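Local atomic coordinates of tyrosine specific protein phosphatase (Trypanosoma cruzi, PDB entry 4AZ1), a protein that probably removes phosphate groups from tyrosine residues of other proteins, as expected of a classical protein tyrosine phosphatase of the parasite that causes Chagas' disease. Residues A[7-12]-A[18-23]; A[22-27]-A[275-280]; A[254-259]-A[279-284]; A[261-264]-A[269-272]. All blocks are in the same frame, centred on the assembly; numbering follows the deposited sequence.

How the interactions relate
The four contacts lie on one side of the chain's centre. Interaction 1 closes the N-terminal arm onto helix 14-30 and runs into interaction 2, which shares Gln22 and Arg23 and joins that helix to helix 274-288. Interaction 3 packs helix 255-266 on helix 274-288. Interactions 2 and 3 share Val279 and Ile280, their centres about 9 Å apart, and Glu24 OE1 joins them through a probable hydrogen bond to Tyr281 OH. Interaction 4 holds the loop between helices 255-266 and 274-288; its centre lies about 19 Å from that of interaction 1. The N-terminal arm is thereby fastened to the helical side of the phosphatase domain.

Interaction 1: residues A[7-12]-A[18-23]; sequences FPFTKL and YERVQR
With CG anti to the backbone N in both residues, chi1 -175° in Phe9 and 167° in Arg20, a phenyl ring and an arginine chain are brought together where the N-terminal arm folds back on the helix that follows it. This is a short 3-10 turn, 8-10, packed against the flank of helix 14-30. The Arg20 chain runs extended from CG to NE and passes the rim of the Phe9 ring, CD1 of Phe9 lying 3.8 Å from NE of Arg20. The ring and guanidinium planes stand 87° apart: the guanidinium offers a face to CD1, whereas the ring receives the arginine at its edge. This is therefore not a stacked cation-pi pair. Arginine suits the place because its CD can meet the ring's edge while the charged end goes on to polar partners: NH1 forms a salt bridge with Asp253, NE one with Glu24, and NH2 a hydrogen bond with Tyr281 OH. These bonds would fix the rotation of the guanidinium and satisfy its buried charge. Phenylalanine fits because it is wholly apolar and also stacks on the Tyr281 ring of helix 274-288. At another part of the ring, Val21 CG2 meets Phe9 CZ at 3.8 Å. Leu12 completes the contact by crossing the arginine chain at about a right angle, its CD1 3.9 Å from CD of Arg20.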
loop_
_atom_site.group_PDB
_atom_site.type_symbol
_atom_site.label_atom_id
_atom_site.label_comp_id
_atom_site.label_asym_id
_atom_site.label_seq_id
_atom_site.Cartn_x
_atom_site.Cartn_y
_atom_site.Cartn_z
ATOM N N PHE A 7 -29.863 -9.036 -34.314
ATOM C CA PHE A 7 -30.022 -8.114 -33.198
ATOM C C PHE A 7 -31.341 -7.343 -33.262
ATOM O O PHE A 7 -31.349 -6.130 -33.490
ATOM C CB PHE A 7 -28.844 -7.145 -33.156
ATOM C CG PHE A 7 -28.687 -6.452 -31.842
ATOM C CD1 PHE A 7 -28.502 -7.188 -30.677
ATOM C CD2 PHE A 7 -28.713 -5.070 -31.765
ATOM C CE1 PHE A 7 -28.361 -6.551 -29.447
ATOM C CE2 PHE A 7 -28.558 -4.422 -30.544
ATOM C CZ PHE A 7 -28.385 -5.167 -29.384
ATOM N N PRO A 8 -32.464 -8.042 -33.027
ATOM C CA PRO A 8 -33.792 -7.431 -33.179
ATOM C C PRO A 8 -34.115 -6.294 -32.195
ATOM O O PRO A 8 -35.145 -5.647 -32.372
ATOM C CB PRO A 8 -34.756 -8.614 -32.993
ATOM C CG PRO A 8 -33.964 -9.671 -32.296
ATOM C CD PRO A 8 -32.538 -9.478 -32.696
ATOM N N PHE A 9 -33.251 -6.047 -31.209
ATOM C CA PHE A 9 -33.423 -4.937 -30.260
ATOM C C PHE A 9 -33.624 -3.593 -30.971
ATOM O O PHE A 9 -34.325 -2.699 -30.472
ATOM C CB PHE A 9 -32.195 -4.872 -29.349
ATOM C CG PHE A 9 -32.290 -3.855 -28.250
ATOM C CD1 PHE A 9 -32.912 -4.171 -27.047
ATOM C CD2 PHE A 9 -31.726 -2.591 -28.402
ATOM C CE1 PHE A 9 -32.990 -3.240 -26.014
ATOM C CE2 PHE A 9 -31.798 -1.653 -27.369
ATOM C CZ PHE A 9 -32.439 -1.983 -26.174
ATOM N N THR A 10 -33.009 -3.444 -32.139
ATOM C CA THR A 10 -33.096 -2.188 -32.882
ATOM C C THR A 10 -34.426 -2.042 -33.606
ATOM O O THR A 10 -34.719 -0.981 -34.167
ATOM C CB THR A 10 -31.958 -2.043 -33.920
ATOM O OG1 THR A 10 -31.944 -3.189 -34.778
ATOM C CG2 THR A 10 -30.607 -1.904 -33.222
ATOM N N LYS A 11 -35.233 -3.099 -33.593
ATOM C CA LYS A 11 -36.547 -3.044 -34.234
ATOM C C LYS A 11 -37.637 -2.537 -33.286
ATOM O O LYS A 11 -38.713 -2.128 -33.727
ATOM C CB LYS A 11 -36.934 -4.418 -34.784
ATOM C CG LYS A 11 -36.158 -4.840 -36.022
ATOM C CD LYS A 11 -36.859 -5.990 -36.729
ATOM C CE LYS A 11 -35.991 -6.575 -37.842
ATOM N NZ LYS A 11 -35.395 -5.533 -38.736
ATOM N N LEU A 12 -37.353 -2.577 -31.988
ATOM C CA LEU A 12 -38.319 -2.182 -30.966
ATOM C C LEU A 12 -38.429 -0.666 -30.868
ATOM O O LEU A 12 -37.463 0.045 -31.135
ATOM C CB LEU A 12 -37.895 -2.722 -29.599
ATOM C CG LEU A 12 -37.722 -4.229 -29.404
ATOM C CD1 LEU A 12 -37.049 -4.492 -28.062
ATOM C CD2 LEU A 12 -39.067 -4.967 -29.498
ATOM N N TYR A 18 -36.504 0.471 -23.735
ATOM C CA TYR A 18 -36.262 0.847 -22.347
ATOM C C TYR A 18 -36.849 -0.188 -21.382
ATOM O O TYR A 18 -36.203 -0.566 -20.408
ATOM C CB TYR A 18 -36.836 2.238 -22.064
ATOM C CG TYR A 18 -36.557 2.750 -20.668
ATOM C CD1 TYR A 18 -37.390 2.414 -19.609
ATOM C CD2 TYR A 18 -35.474 3.577 -20.412
ATOM C CE1 TYR A 18 -37.148 2.876 -18.334
ATOM C CE2 TYR A 18 -35.225 4.050 -19.133
ATOM C CZ TYR A 18 -36.070 3.693 -18.098
ATOM O OH TYR A 18 -35.842 4.150 -16.817
ATOM N N GLU A 19 -38.061 -0.653 -21.679
ATOM C CA GLU A 19 -38.756 -1.626 -20.856
ATOM C C GLU A 19 -38.118 -3.019 -20.884
ATOM O O GLU A 19 -38.119 -3.727 -19.878
ATOM C CB GLU A 19 -40.222 -1.723 -21.299
ATOM C CG GLU A 19 -41.052 -0.508 -20.905
ATOM C CD GLU A 19 -42.517 -0.637 -21.303
ATOM O OE1 GLU A 19 -42.925 -1.729 -21.771
ATOM O OE2 GLU A 19 -43.258 0.360 -21.143
ATOM N N ARG A 20 -37.614 -3.423 -22.043
ATOM C CA ARG A 20 -36.918 -4.695 -22.158
ATOM C C ARG A 20 -35.615 -4.677 -21.337
ATOM O O ARG A 20 -35.310 -5.649 -20.640
ATOM C CB ARG A 20 -36.607 -5.026 -23.617
ATOM C CG ARG A 20 -35.609 -6.163 -23.752
ATOM C CD ARG A 20 -35.414 -6.635 -25.176
ATOM N NE ARG A 20 -34.134 -7.333 -25.294
ATOM C CZ ARG A 20 -33.711 -7.977 -26.374
ATOM N NH1 ARG A 20 -34.474 -8.036 -27.455
ATOM N NH2 ARG A 20 -32.520 -8.567 -26.365
ATOM N N VAL A 21 -34.864 -3.582 -21.411
ATOM C CA VAL A 21 -33.635 -3.481 -20.617
ATOM C C VAL A 21 -33.961 -3.581 -19.130
ATOM O O VAL A 21 -33.365 -4.387 -18.417
ATOM C CB VAL A 21 -32.821 -2.195 -20.900
ATOM C CG1 VAL A 21 -31.538 -2.172 -20.036
ATOM C CG2 VAL A 21 -32.439 -2.122 -22.367
ATOM N N GLN A 22 -34.918 -2.785 -18.663
ATOM C CA GLN A 22 -35.301 -2.842 -17.253
ATOM C C GLN A 22 -35.729 -4.261 -16.850
ATOM O O GLN A 22 -35.291 -4.779 -15.819
ATOM C CB GLN A 22 -36.401 -1.822 -16.934
ATOM C CG GLN A 22 -36.856 -1.844 -15.465
ATOM C CD GLN A 22 -35.745 -1.448 -14.470
ATOM O OE1 GLN A 22 -35.468 -0.261 -14.270
ATOM N NE2 GLN A 22 -35.117 -2.448 -13.841
ATOM N N ARG A 23 -36.554 -4.895 -17.684
ATOM C CA ARG A 23 -37.035 -6.255 -17.419
ATOM C C ARG A 23 -35.884 -7.269 -17.312
ATOM O O ARG A 23 -35.858 -8.092 -16.399
ATOM C CB ARG A 23 -37.995 -6.673 -18.527
ATOM C CG ARG A 23 -38.736 -7.966 -18.258
ATOM C CD ARG A 23 -39.642 -8.310 -19.439
ATOM N NE ARG A 23 -38.853 -8.616 -20.630
ATOM C CZ ARG A 23 -38.932 -7.948 -21.778
ATOM N NH1 ARG A 23 -39.787 -6.930 -21.909
ATOM N NH2 ARG A 23 -38.162 -8.311 -22.801
#

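Interaction 2: residues A[22-27]-A[275-280]; sequences QREFSL and EQYFVI
The Tyr277 ring receives Glu24 OE1 at its edge, near its plane, and the carboxylate is turned 72° against the ring. Phe25 CB approaches that ring obliquely, while the Phe25 ring is itself met obliquely by Tyr277 CB, 3.7 Å from Phe25 CD1; the two aromatic side chains slide past each other in opposite directions without stacking. The contact joins helix 14-30 to helix 274-288, and Tyr277 reaches across because its CG is anti to the backbone N (chi1 -180°). Its hydroxyl donates a short hydrogen bond, Tyr277 OH to Glu24 OE1 at 2.5 Å, meeting the oxygen 35° out of the carboxylate plane. Tyrosine suits this buried place because its ring can pack between helices while its hydroxyl still finds an acceptor. Phenylalanine beside it supplies purely apolar surface, and Glu24 CB adds to this by lying 3.7 Å from Tyr277 CE2. OE1 is also hydrogen-bonded by Tyr281 OH, while OE2 has Arg20 as its partner. With two hydroxyls and a guanidinium around it, the carboxylate probably stays ionised, a single acidic group holding two tyrosines of helix 274-288 to the N-terminal helix.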
loop_
_atom_site.group_PDB
_atom_site.type_symbol
_atom_site.label_atom_id
_atom_site.label_comp_id
_atom_site.label_asym_id
_atom_site.label_seq_id
_atom_site.Cartn_x
_atom_site.Cartn_y
_atom_site.Cartn_z
ATOM N N GLN A 22 -34.918 -2.785 -18.663
ATOM C CA GLN A 22 -35.301 -2.842 -17.253
ATOM C C GLN A 22 -35.729 -4.261 -16.850
ATOM O O GLN A 22 -35.291 -4.779 -15.819
ATOM C CB GLN A 22 -36.401 -1.822 -16.934
ATOM C CG GLN A 22 -36.856 -1.844 -15.465
ATOM C CD GLN A 22 -35.745 -1.448 -14.470
ATOM O OE1 GLN A 22 -35.468 -0.261 -14.270
ATOM N NE2 GLN A 22 -35.117 -2.448 -13.841
ATOM N N ARG A 23 -36.554 -4.895 -17.684
ATOM C CA ARG A 23 -37.035 -6.255 -17.419
ATOM C C ARG A 23 -35.884 -7.269 -17.312
ATOM O O ARG A 23 -35.858 -8.092 -16.399
ATOM C CB ARG A 23 -37.995 -6.673 -18.527
ATOM C CG ARG A 23 -38.736 -7.966 -18.258
ATOM C CD ARG A 23 -39.642 -8.310 -19.439
ATOM N NE ARG A 23 -38.853 -8.616 -20.630
ATOM C CZ ARG A 23 -38.932 -7.948 -21.778
ATOM N NH1 ARG A 23 -39.787 -6.930 -21.909
ATOM N NH2 ARG A 23 -38.162 -8.311 -22.801
ATOM N N GLU A 24 -34.933 -7.205 -18.244
ATOM C CA GLU A 24 -33.789 -8.112 -18.216
ATOM C C GLU A 24 -32.904 -7.875 -16.999
ATOM O O GLU A 24 -32.439 -8.825 -16.369
ATOM C CB GLU A 24 -32.942 -7.958 -19.486
ATOM C CG GLU A 24 -33.533 -8.657 -20.711
ATOM C CD GLU A 24 -32.706 -8.392 -21.967
ATOM O OE1 GLU A 24 -31.601 -7.788 -21.866
ATOM O OE2 GLU A 24 -33.159 -8.801 -23.054
ATOM N N PHE A 25 -32.649 -6.610 -16.677
ATOM C CA PHE A 25 -31.811 -6.335 -15.522
ATOM C C PHE A 25 -32.457 -6.843 -14.222
ATOM O O PHE A 25 -31.768 -7.405 -13.366
ATOM C CB PHE A 25 -31.466 -4.852 -15.421
ATOM C CG PHE A 25 -30.524 -4.538 -14.304
ATOM C CD1 PHE A 25 -29.165 -4.810 -14.427
ATOM C CD2 PHE A 25 -30.996 -3.993 -13.112
ATOM C CE1 PHE A 25 -28.283 -4.529 -13.386
ATOM C CE2 PHE A 25 -30.113 -3.701 -12.066
ATOM C CZ PHE A 25 -28.760 -3.979 -12.209
ATOM N N SER A 26 -33.770 -6.657 -14.079
ATOM C CA SER A 26 -34.470 -7.162 -12.908
ATOM C C SER A 26 -34.392 -8.683 -12.828
ATOM O O SER A 26 -34.206 -9.250 -11.754
ATOM C CB SER A 26 -35.932 -6.704 -12.904
ATOM O OG SER A 26 -36.004 -5.299 -12.726
ATOM N N LEU A 27 -34.517 -9.340 -13.973
ATOM C CA LEU A 27 -34.382 -10.789 -14.028
ATOM C C LEU A 27 -32.980 -11.235 -13.596
ATOM O O LEU A 27 -32.829 -12.242 -12.898
ATOM C CB LEU A 27 -34.730 -11.293 -15.430
ATOM C CG LEU A 27 -34.664 -12.789 -15.715
ATOM C CD1 LEU A 27 -35.685 -13.546 -14.861
ATOM C CD2 LEU A 27 -34.907 -13.036 -17.201
ATOM N N GLU A 275 -28.568 1.203 -15.403
ATOM C CA GLU A 275 -28.070 2.024 -16.503
ATOM C C GLU A 275 -26.726 1.508 -16.989
ATOM O O GLU A 275 -26.362 1.743 -18.137
ATOM C CB GLU A 275 -27.992 3.515 -16.131
ATOM C CG GLU A 275 -26.912 3.845 -15.140
ATOM C CD GLU A 275 -27.326 3.574 -13.705
ATOM O OE1 GLU A 275 -28.456 3.062 -13.482
ATOM O OE2 GLU A 275 -26.516 3.888 -12.805
ATOM N N GLN A 276 -26.001 0.776 -16.141
ATOM C CA GLN A 276 -24.734 0.194 -16.594
ATOM C C GLN A 276 -24.996 -0.967 -17.559
ATOM O O GLN A 276 -24.240 -1.173 -18.494
ATOM C CB GLN A 276 -23.864 -0.252 -15.402
ATOM C CG GLN A 276 -23.248 0.934 -14.621
ATOM C CD GLN A 276 -22.831 0.533 -13.213
ATOM O OE1 GLN A 276 -23.021 -0.622 -12.817
ATOM N NE2 GLN A 276 -22.283 1.485 -12.445
ATOM N N TYR A 277 -26.071 -1.715 -17.324
ATOM C CA TYR A 277 -26.465 -2.807 -18.213
ATOM C C TYR A 277 -26.972 -2.213 -19.532
ATOM O O TYR A 277 -26.668 -2.701 -20.637
ATOM C CB TYR A 277 -27.556 -3.650 -17.523
ATOM C CG TYR A 277 -28.062 -4.836 -18.329
ATOM C CD1 TYR A 277 -27.260 -5.961 -18.541
ATOM C CD2 TYR A 277 -29.348 -4.842 -18.851
ATOM C CE1 TYR A 277 -27.729 -7.057 -19.277
ATOM C CE2 TYR A 277 -29.828 -5.931 -19.589
ATOM C CZ TYR A 277 -29.010 -7.036 -19.789
ATOM O OH TYR A 277 -29.483 -8.120 -20.509
ATOM N N PHE A 278 -27.738 -1.137 -19.405
ATOM C CA PHE A 278 -28.200 -0.389 -20.567
ATOM C C PHE A 278 -27.034 0.046 -21.467
ATOM O O PHE A 278 -27.117 -0.085 -22.696
ATOM C CB PHE A 278 -28.994 0.822 -20.104
ATOM C CG PHE A 278 -30.181 1.105 -20.952
ATOM C CD1 PHE A 278 -30.077 1.073 -22.344
ATOM C CD2 PHE A 278 -31.412 1.382 -20.372
ATOM C CE1 PHE A 278 -31.191 1.329 -23.145
ATOM C CE2 PHE A 278 -32.537 1.634 -21.165
ATOM C CZ PHE A 278 -32.425 1.609 -22.554
ATOM N N VAL A 279 -25.941 0.528 -20.869
ATOM C CA VAL A 279 -24.794 0.999 -21.663
ATOM C C VAL A 279 -24.265 -0.079 -22.637
ATOM O O VAL A 279 -23.844 0.245 -23.749
ATOM C CB VAL A 279 -23.657 1.600 -20.774
ATOM C CG1 VAL A 279 -22.438 2.001 -21.632
ATOM C CG2 VAL A 279 -24.157 2.828 -20.025
ATOM N N ILE A 280 -24.326 -1.357 -22.255
ATOM C CA ILE A 280 -23.866 -2.389 -23.183
ATOM C C ILE A 280 -24.719 -2.389 -24.459
ATOM O O ILE A 280 -24.170 -2.439 -25.554
ATOM C CB ILE A 280 -23.809 -3.803 -22.561
ATOM C CG1 ILE A 280 -22.979 -3.791 -21.275
ATOM C CG2 ILE A 280 -23.223 -4.822 -23.573
ATOM C CD1 ILE A 280 -23.166 -5.039 -20.423
#

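Interaction 3: residues A[254-259]-A[279-284]; sequences TTVYDV and VIYLTL
An interface between two consecutive helices of the phosphatase domain, 255-266 and 274-288, is centred here on one valine. The short segments 255-259 and 279-284 run at 135° to each other, with their axes 10.7 Å apart at the closest. Val256 points toward the other helix and spreads its two methyls over three residues. Val256 CG2 lies 3.9 Å from the centroid of the Tyr281 ring, 12° off the normal, a CH-pi contact over the face. The same methyl touches Leu284 CD1 at 3.6 Å, while CG1 of Val256 meets Ile280 CG2 at 3.8 Å. Because the valine has CG1 anti to its own N (chi1 -174°), the methyls part toward these different neighbours. A beta-branched residue thus suits the place, its compact fork resting on a flat ring between two branched aliphatic chains. Tyrosine combines that face with a hydroxyl that continues to the Glu24 carboxylate. At the start of the first helix, Thr254 OG1 donates to Asp258 OD2 at 2.6 Å. Helix 14-30 reaches the same region through Val21, which touches Tyr281, while helix 232-247 packs against Ile280 through Ala242 and against Val259 through Ala241.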
loop_
_atom_site.group_PDB
_atom_site.type_symbol
_atom_site.label_atom_id
_atom_site.label_comp_id
_atom_site.label_asym_id
_atom_site.label_seq_id
_atom_site.Cartn_x
_atom_site.Cartn_y
_atom_site.Cartn_z
ATOM N N THR A 254 -29.983 -12.622 -27.560
ATOM C CA THR A 254 -29.757 -12.872 -26.138
ATOM C C THR A 254 -28.313 -12.635 -25.698
ATOM O O THR A 254 -27.978 -12.832 -24.523
ATOM C CB THR A 254 -30.149 -14.320 -25.756
ATOM O OG1 THR A 254 -29.318 -15.248 -26.469
ATOM C CG2 THR A 254 -31.615 -14.597 -26.080
ATOM N N THR A 255 -27.458 -12.216 -26.630
ATOM C CA THR A 255 -26.033 -12.010 -26.338
ATOM C C THR A 255 -25.744 -11.166 -25.092
ATOM O O THR A 255 -24.902 -11.552 -24.270
ATOM C CB THR A 255 -25.284 -11.378 -27.529
ATOM O OG1 THR A 255 -25.378 -12.235 -28.662
ATOM C CG2 THR A 255 -23.813 -11.166 -27.198
ATOM N N VAL A 256 -26.424 -10.031 -24.930
ATOM C CA VAL A 256 -26.101 -9.162 -23.789
ATOM C C VAL A 256 -26.468 -9.814 -22.464
ATOM O O VAL A 256 -25.667 -9.833 -21.520
ATOM C CB VAL A 256 -26.774 -7.778 -23.865
ATOM C CG1 VAL A 256 -26.263 -6.894 -22.722
ATOM C CG2 VAL A 256 -26.458 -7.104 -25.186
ATOM N N TYR A 257 -27.685 -10.339 -22.395
ATOM C CA TYR A 257 -28.110 -11.086 -21.231
ATOM C C TYR A 257 -27.150 -12.264 -20.971
ATOM O O TYR A 257 -26.680 -12.446 -19.845
ATOM C CB TYR A 257 -29.556 -11.577 -21.396
ATOM C CG TYR A 257 -30.104 -12.173 -20.126
ATOM C CD1 TYR A 257 -30.626 -11.360 -19.134
ATOM C CD2 TYR A 257 -30.082 -13.549 -19.906
ATOM C CE1 TYR A 257 -31.116 -11.893 -17.956
ATOM C CE2 TYR A 257 -30.579 -14.093 -18.727
ATOM C CZ TYR A 257 -31.085 -13.251 -17.756
ATOM O OH TYR A 257 -31.574 -13.763 -16.581
ATOM N N ASP A 258 -26.842 -13.047 -22.005
ATOM C CA ASP A 258 -25.981 -14.222 -21.828
ATOM C C ASP A 258 -24.571 -13.864 -21.328
ATOM O O ASP A 258 -24.031 -14.510 -20.423
ATOM C CB ASP A 258 -25.895 -15.012 -23.127
ATOM C CG ASP A 258 -27.217 -15.671 -23.489
ATOM O OD1 ASP A 258 -28.003 -15.981 -22.567
ATOM O OD2 ASP A 258 -27.468 -15.883 -24.695
ATOM N N VAL A 259 -23.990 -12.833 -21.927
ATOM C CA VAL A 259 -22.673 -12.351 -21.545
ATOM C C VAL A 259 -22.646 -11.887 -20.091
ATOM O O VAL A 259 -21.747 -12.256 -19.331
ATOM C CB VAL A 259 -22.240 -11.191 -22.455
ATOM C CG1 VAL A 259 -21.193 -10.324 -21.773
ATOM C CG2 VAL A 259 -21.710 -11.741 -23.771
ATOM N N VAL A 279 -25.941 0.528 -20.869
ATOM C CA VAL A 279 -24.794 0.999 -21.663
ATOM C C VAL A 279 -24.265 -0.079 -22.637
ATOM O O VAL A 279 -23.844 0.245 -23.749
ATOM C CB VAL A 279 -23.657 1.600 -20.774
ATOM C CG1 VAL A 279 -22.438 2.001 -21.632
ATOM C CG2 VAL A 279 -24.157 2.828 -20.025
ATOM N N ILE A 280 -24.326 -1.357 -22.255
ATOM C CA ILE A 280 -23.866 -2.389 -23.183
ATOM C C ILE A 280 -24.719 -2.389 -24.459
ATOM O O ILE A 280 -24.170 -2.439 -25.554
ATOM C CB ILE A 280 -23.809 -3.803 -22.561
ATOM C CG1 ILE A 280 -22.979 -3.791 -21.275
ATOM C CG2 ILE A 280 -23.223 -4.822 -23.573
ATOM C CD1 ILE A 280 -23.166 -5.039 -20.423
ATOM N N TYR A 281 -26.042 -2.298 -24.334
ATOM C CA TYR A 281 -26.885 -2.165 -25.529
ATOM C C TYR A 281 -26.552 -0.906 -26.338
ATOM O O TYR A 281 -26.563 -0.936 -27.573
ATOM C CB TYR A 281 -28.376 -2.156 -25.166
ATOM C CG TYR A 281 -28.977 -3.528 -24.933
ATOM C CD1 TYR A 281 -29.430 -4.293 -25.993
ATOM C CD2 TYR A 281 -29.108 -4.048 -23.646
ATOM C CE1 TYR A 281 -29.989 -5.557 -25.786
ATOM C CE2 TYR A 281 -29.658 -5.295 -23.429
ATOM C CZ TYR A 281 -30.106 -6.046 -24.507
ATOM O OH TYR A 281 -30.666 -7.299 -24.295
ATOM N N LEU A 282 -26.298 0.201 -25.643
ATOM C CA LEU A 282 -25.977 1.470 -26.305
ATOM C C LEU A 282 -24.687 1.381 -27.121
ATOM O O LEU A 282 -24.600 1.938 -28.215
ATOM C CB LEU A 282 -25.838 2.600 -25.277
ATOM C CG LEU A 282 -27.118 2.887 -24.501
ATOM C CD1 LEU A 282 -26.920 4.023 -23.482
ATOM C CD2 LEU A 282 -28.247 3.194 -25.462
ATOM N N THR A 283 -23.678 0.697 -26.590
ATOM C CA THR A 283 -22.436 0.559 -27.352
ATOM C C THR A 283 -22.675 -0.290 -28.603
ATOM O O THR A 283 -22.080 -0.037 -29.650
ATOM C CB THR A 283 -21.261 -0.025 -26.516
ATOM O OG1 THR A 283 -21.438 -1.435 -26.334
ATOM C CG2 THR A 283 -21.184 0.640 -25.170
ATOM N N LEU A 284 -23.550 -1.290 -28.500
ATOM C CA LEU A 284 -23.833 -2.140 -29.657
ATOM C C LEU A 284 -24.525 -1.303 -30.715
ATOM O O LEU A 284 -24.157 -1.335 -31.895
ATOM C CB LEU A 284 -24.703 -3.345 -29.275
ATOM C CG LEU A 284 -23.986 -4.491 -28.549
ATOM C CD1 LEU A 284 -24.991 -5.516 -28.064
ATOM C CD2 LEU A 284 -22.931 -5.172 -29.448
#

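Interaction 4: residues A[261-264]-A[269-272]; sequences SAMR and GMVQ
Met263 packs against Met270 and Val271, while its neighbour on helix 255-266, Arg264, bonds to the carbonyls of the same two residues. The Met263 and Met270 side chains cross at about a right angle, CB of Met263 lying 4.0 Å from CB of Met270. Met263 bends at chi3 (-56°), which carries its CE round to Val271 CG2 at 3.8 Å. Flexible, unbranched methionines suit such a junction, since their bends can follow the irregular surface of a loop; both also touch Ile237 of helix 232-247. Arg264 instead extends from CG to NE alongside the backbone of 269-271. Its guanidinium lays one face over the peptide between Gly269 and Met270 and turns an edge to Val271 O. In the guanidinium plane, NH2 of Arg264 donates to Val271 O at 2.7 Å, with an N-H...O angle of 151°; the bond from Arg264 NE to Met270 O, also 2.7 Å, is weak because it is bent to 126°. The straighter bond from NH2, with the weak one from NE, limits rotation of the guanidinium, while NH1 forms a salt bridge with Glu32. Gly269 suits its place because its positive phi would jam a beta-carbon against the preceding carbonyl oxygen. Segment 269-272 is consistent with the Q-loop of classical tyrosine phosphatases, its glutamine being Gln272, and Arg264 holds that loop's backbone from the preceding helix.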
loop_
_atom_site.group_PDB
_atom_site.type_symbol
_atom_site.label_atom_id
_atom_site.label_comp_id
_atom_site.label_asym_id
_atom_site.label_seq_id
_atom_site.Cartn_x
_atom_site.Cartn_y
_atom_site.Cartn_z
ATOM N N SER A 261 -24.772 -12.707 -17.771
ATOM C CA SER A 261 -25.057 -13.861 -16.934
ATOM C C SER A 261 -23.772 -14.646 -16.656
ATOM O O SER A 261 -23.502 -15.045 -15.518
ATOM C CB SER A 261 -26.106 -14.750 -17.599
ATOM O OG SER A 261 -27.089 -15.141 -16.665
ATOM N N ALA A 262 -22.964 -14.841 -17.692
ATOM C CA ALA A 262 -21.706 -15.580 -17.547
ATOM C C ALA A 262 -20.651 -14.814 -16.737
ATOM O O ALA A 262 -19.840 -15.421 -16.035
ATOM C CB ALA A 262 -21.157 -15.976 -18.907
ATOM N N MET A 263 -20.643 -13.490 -16.844
ATOM C CA MET A 263 -19.742 -12.694 -16.019
ATOM C C MET A 263 -20.141 -12.833 -14.554
ATOM O O MET A 263 -19.288 -12.976 -13.680
ATOM C CB MET A 263 -19.793 -11.215 -16.417
ATOM C CG MET A 263 -19.117 -10.880 -17.734
ATOM S SD MET A 263 -18.963 -9.090 -17.952
ATOM C CE MET A 263 -20.683 -8.581 -17.766
ATOM N N ARG A 264 -21.445 -12.778 -14.293
ATOM C CA ARG A 264 -21.967 -12.890 -12.932
ATOM C C ARG A 264 -21.617 -14.209 -12.235
ATOM O O ARG A 264 -21.460 -14.246 -11.012
ATOM C CB ARG A 264 -23.486 -12.657 -12.921
ATOM C CG ARG A 264 -23.820 -11.208 -12.705
ATOM C CD ARG A 264 -25.285 -10.840 -12.910
ATOM N NE ARG A 264 -25.445 -9.412 -12.619
ATOM C CZ ARG A 264 -26.013 -8.929 -11.519
ATOM N NH1 ARG A 264 -26.530 -9.764 -10.621
ATOM N NH2 ARG A 264 -26.089 -7.614 -11.328
ATOM N N GLY A 269 -22.403 -10.265 -8.925
ATOM C CA GLY A 269 -22.925 -8.909 -8.971
ATOM C C GLY A 269 -22.447 -8.069 -10.139
ATOM O O GLY A 269 -22.781 -6.881 -10.204
ATOM N N MET A 270 -21.694 -8.674 -11.062
ATOM C CA MET A 270 -21.188 -7.950 -12.237
ATOM C C MET A 270 -22.312 -7.203 -12.968
ATOM O O MET A 270 -23.409 -7.763 -13.210
ATOM C CB MET A 270 -20.455 -8.887 -13.216
ATOM C CG MET A 270 -19.034 -9.271 -12.805
ATOM S SD MET A 270 -17.831 -7.926 -12.842
ATOM C CE MET A 270 -17.090 -8.176 -14.456
ATOM N N VAL A 271 -22.008 -5.954 -13.337
ATOM C CA VAL A 271 -23.006 -4.985 -13.791
ATOM C C VAL A 271 -24.005 -4.718 -12.658
ATOM O O VAL A 271 -25.005 -5.419 -12.485
ATOM C CB VAL A 271 -23.701 -5.382 -15.108
ATOM C CG1 VAL A 271 -24.557 -4.225 -15.595
ATOM C CG2 VAL A 271 -22.650 -5.740 -16.171
ATOM N N GLN A 272 -23.691 -3.685 -11.888
ATOM C CA GLN A 272 -24.312 -3.411 -10.609
ATOM C C GLN A 272 -25.608 -2.607 -10.755
ATOM O O GLN A 272 -26.517 -2.764 -9.961
ATOM C CB GLN A 272 -23.296 -2.619 -9.775
ATOM C CG GLN A 272 -23.706 -2.251 -8.354
ATOM C CD GLN A 272 -22.570 -1.511 -7.635
ATOM O OE1 GLN A 272 -21.663 -0.969 -8.279
ATOM N NE2 GLN A 272 -22.611 -1.503 -6.310
#